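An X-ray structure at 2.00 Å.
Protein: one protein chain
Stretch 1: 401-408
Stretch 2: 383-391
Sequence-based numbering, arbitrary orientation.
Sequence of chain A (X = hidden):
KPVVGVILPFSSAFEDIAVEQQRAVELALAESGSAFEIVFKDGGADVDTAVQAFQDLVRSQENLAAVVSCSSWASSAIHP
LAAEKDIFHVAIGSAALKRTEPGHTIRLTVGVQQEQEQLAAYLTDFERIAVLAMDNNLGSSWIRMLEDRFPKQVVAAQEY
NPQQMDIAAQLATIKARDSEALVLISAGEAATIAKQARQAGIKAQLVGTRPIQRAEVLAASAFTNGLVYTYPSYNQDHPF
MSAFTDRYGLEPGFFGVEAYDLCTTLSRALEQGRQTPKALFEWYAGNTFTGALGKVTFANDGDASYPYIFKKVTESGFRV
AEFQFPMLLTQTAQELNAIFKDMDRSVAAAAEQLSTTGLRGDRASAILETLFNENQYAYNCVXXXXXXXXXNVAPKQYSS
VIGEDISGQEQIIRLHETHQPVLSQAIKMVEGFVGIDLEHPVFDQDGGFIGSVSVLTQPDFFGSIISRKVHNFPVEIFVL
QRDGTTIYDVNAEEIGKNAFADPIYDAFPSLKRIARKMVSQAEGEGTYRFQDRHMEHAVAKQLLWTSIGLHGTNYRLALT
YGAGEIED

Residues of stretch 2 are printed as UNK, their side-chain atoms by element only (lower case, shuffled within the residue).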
# COMPACT_ATOMS: atom_id res chain seq x y z
N VAL A 401 32.79 12.06 18.42
CA VAL A 401 32.66 13.24 17.56
C VAL A 401 32.99 14.51 18.35
O VAL A 401 33.21 15.54 17.77
CB VAL A 401 31.24 13.33 16.92
CG1 VAL A 401 30.90 12.02 16.26
CG2 VAL A 401 30.18 13.69 17.97
N ILE A 402 33.05 14.43 19.68
CA ILE A 402 33.38 15.63 20.45
C ILE A 402 34.78 16.07 20.10
O ILE A 402 35.68 15.25 19.96
CB ILE A 402 33.24 15.41 21.96
CG1 ILE A 402 31.76 15.32 22.35
CG2 ILE A 402 33.90 16.56 22.72
CD1 ILE A 402 31.50 14.75 23.73
N GLY A 403 34.94 17.37 19.89
CA GLY A 403 36.21 17.92 19.44
C GLY A 403 36.33 18.06 17.93
O GLY A 403 37.25 18.70 17.43
N GLU A 404 35.43 17.44 17.18
CA GLU A 404 35.48 17.57 15.74
C GLU A 404 35.19 19.00 15.26
O GLU A 404 34.24 19.65 15.70
CB GLU A 404 34.50 16.58 15.10
CG GLU A 404 35.00 15.13 15.10
CD GLU A 404 35.89 14.81 13.91
OE1 GLU A 404 36.18 15.71 13.09
OE2 GLU A 404 36.31 13.64 13.78
N ASP A 405 36.05 19.49 14.36
CA ASP A 405 35.91 20.82 13.73
C ASP A 405 34.99 20.71 12.52
O ASP A 405 35.36 20.09 11.52
CB ASP A 405 37.29 21.35 13.31
CG ASP A 405 37.25 22.69 12.55
OD1 ASP A 405 36.20 23.38 12.45
OD2 ASP A 405 38.32 23.07 12.05
N ILE A 406 33.79 21.29 12.62
CA ILE A 406 32.84 21.30 11.51
C ILE A 406 32.59 22.75 11.04
O ILE A 406 31.52 23.06 10.48
CB ILE A 406 31.50 20.60 11.91
CG1 ILE A 406 30.80 21.39 13.03
CG2 ILE A 406 31.79 19.15 12.39
CD1 ILE A 406 29.42 20.89 13.35
N SER A 407 33.56 23.62 11.28
CA SER A 407 33.43 25.05 10.97
C SER A 407 33.36 25.32 9.45
O SER A 407 32.96 26.40 9.03
CB SER A 407 34.58 25.86 11.58
OG SER A 407 35.82 25.53 10.98
N GLY A 408 33.74 24.32 8.65
CA GLY A 408 33.75 24.39 7.20
C GLY A 408 32.51 23.78 6.56
O GLY A 408 32.35 23.81 5.35
N UNK A 383 25.90 19.91 20.54
CA UNK A 383 26.12 21.34 20.65
C UNK A 383 27.47 21.61 20.04
O UNK A 383 28.34 20.75 20.03
c UNK A 383 24.65 21.70 22.63
o UNK A 383 26.98 21.10 22.92
c UNK A 383 26.06 21.84 22.10
N UNK A 384 27.59 22.83 19.51
CA UNK A 384 28.71 23.31 18.71
C UNK A 384 29.06 24.73 19.16
O UNK A 384 28.19 25.60 19.14
c UNK A 384 29.57 23.77 16.36
c UNK A 384 28.37 23.32 17.19
c UNK A 384 27.89 21.95 16.74
N UNK A 385 30.30 24.97 19.56
CA UNK A 385 30.67 26.29 20.10
C UNK A 385 30.93 27.36 19.02
O UNK A 385 30.88 27.09 17.80
o UNK A 385 34.11 25.27 21.00
o UNK A 385 33.33 25.98 19.07
c UNK A 385 31.90 26.17 21.03
c UNK A 385 33.19 25.78 20.31
N UNK A 386 31.21 28.57 19.49
CA UNK A 386 31.35 29.73 18.61
C UNK A 386 32.48 29.54 17.58
O UNK A 386 32.55 30.29 16.60
c UNK A 386 31.59 30.99 19.46
N UNK A 387 33.31 28.52 17.76
CA UNK A 387 34.41 28.20 16.84
C UNK A 387 34.04 27.12 15.81
O UNK A 387 34.79 26.87 14.88
c UNK A 387 35.67 27.72 17.61
o UNK A 387 35.57 26.31 17.90
c UNK A 387 35.83 28.49 18.91
N UNK A 388 32.88 26.51 15.96
CA UNK A 388 32.46 25.48 15.02
C UNK A 388 32.97 24.11 15.45
O UNK A 388 33.08 23.20 14.64
N UNK A 389 33.26 23.97 16.74
CA UNK A 389 33.72 22.69 17.30
C UNK A 389 32.59 22.00 18.08
O UNK A 389 31.95 22.62 18.92
c UNK A 389 35.47 21.50 18.68
o UNK A 389 35.97 23.58 17.54
c UNK A 389 34.93 22.87 18.22
N UNK A 390 32.34 20.73 17.78
CA UNK A 390 31.38 19.96 18.54
C UNK A 390 31.91 19.77 19.96
O UNK A 390 33.03 19.27 20.13
c UNK A 390 31.11 18.59 17.90
c UNK A 390 30.52 18.79 16.49
c UNK A 390 30.15 17.80 18.76
c UNK A 390 30.27 17.51 15.73
N UNK A 391 31.11 20.17 20.95
CA UNK A 391 31.53 20.17 22.34
C UNK A 391 30.66 19.29 23.23
O UNK A 391 30.97 19.11 24.39
c UNK A 391 32.51 22.50 22.17
c UNK A 391 31.53 21.61 22.93
c UNK A 391 30.13 22.22 22.94

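Position 383 carries three side-chain atoms, one carbon bearing an oxygen and a second carbon, and none comes near stretch 1. A beta-branched side chain with one hydroxyl is threonine. Thr 383 lies in a strand, where beta branching is well tolerated, and its hydroxyl is hydrogen-bonded elsewhere in the structure.

Position 384 has three carbons, one carrying the other two; the CA-to-CB bond points toward stretch 1, and a terminal carbon lies 3.9 Å from CD1 of Ile 406. This is valine. Val 384 is buried, and that carbon, CG2, makes an apolar contact.

At position 385 there are two carbons, the second bearing two oxygens, out of reach of stretch 1. A carboxylate bonded directly to CB means aspartate. Asp 385 opens a type I turn, and its OD1 accepts a hydrogen bond from N of residue 387 at 2.9 Å and another from N of residue 389 at 3.1 Å. The short side chain thus ties the turn's backbone together.

Position 386 shows a single carbon, touching nothing of stretch 1: alanine. Ala 386, inside the turn, has an exposed methyl that makes no demand on stretch 1.

Position 387 again has one carbon bearing an oxygen and a carbon, none in contact with stretch 1, so it is threonine. The hydroxyl OG1 of Thr 387 donates to OD1 of Asp 385 at 2.5 Å, strengthening the turn, while its backbone O lies 3.5 Å from CB of Ser 407.

Position 388 has no side-chain atoms and is glycine. Phi and psi of 88° and 23° would jam a CB against the preceding carbonyl, and an ideal CB would also lie 2.6 Å from CB of Ser 407, a clash. Gly 388 therefore lets stretch 1 pass close by, and its O accepts a hydrogen bond from N of Ile 406 at 2.9 Å.

Position 389 has one carbon carrying an oxygen and a carbon; the terminal carbon lies 3.5 Å from O of Gly 403. It is threonine. The methyl of Thr 389 packs on that carbonyl while its N bonds to Asp 385.

Position 390 has four carbons, forked at the first, with one arm two carbons long; one carbon lies 3.9 Å from CD1 of Ile 406 and another 4.2 Å from CG2 of Val 401. It is isoleucine: the branched side chain of Ile 390 meets apolar neighbours at two points.

Position 391 has three carbons, one carrying two, none in contact with stretch 1: valine. An apolar side chain suits Val 391, buried in a strand with CA-to-CB pointing away.

The contact combines backbone pairing with apolar packing. The Ile 406 to Gly 388 bond and that from N of Ile 390 to O of Glu 404, 3.0 Å, flank a single bridge between Asp 405 and Thr 389; N of Gly 403 to O of Ile 390, 2.7 Å, lies beyond it. Ile 406 packs against Val 384 and Ile 390.

Stretch 2 (383-391) TVDATGTIV
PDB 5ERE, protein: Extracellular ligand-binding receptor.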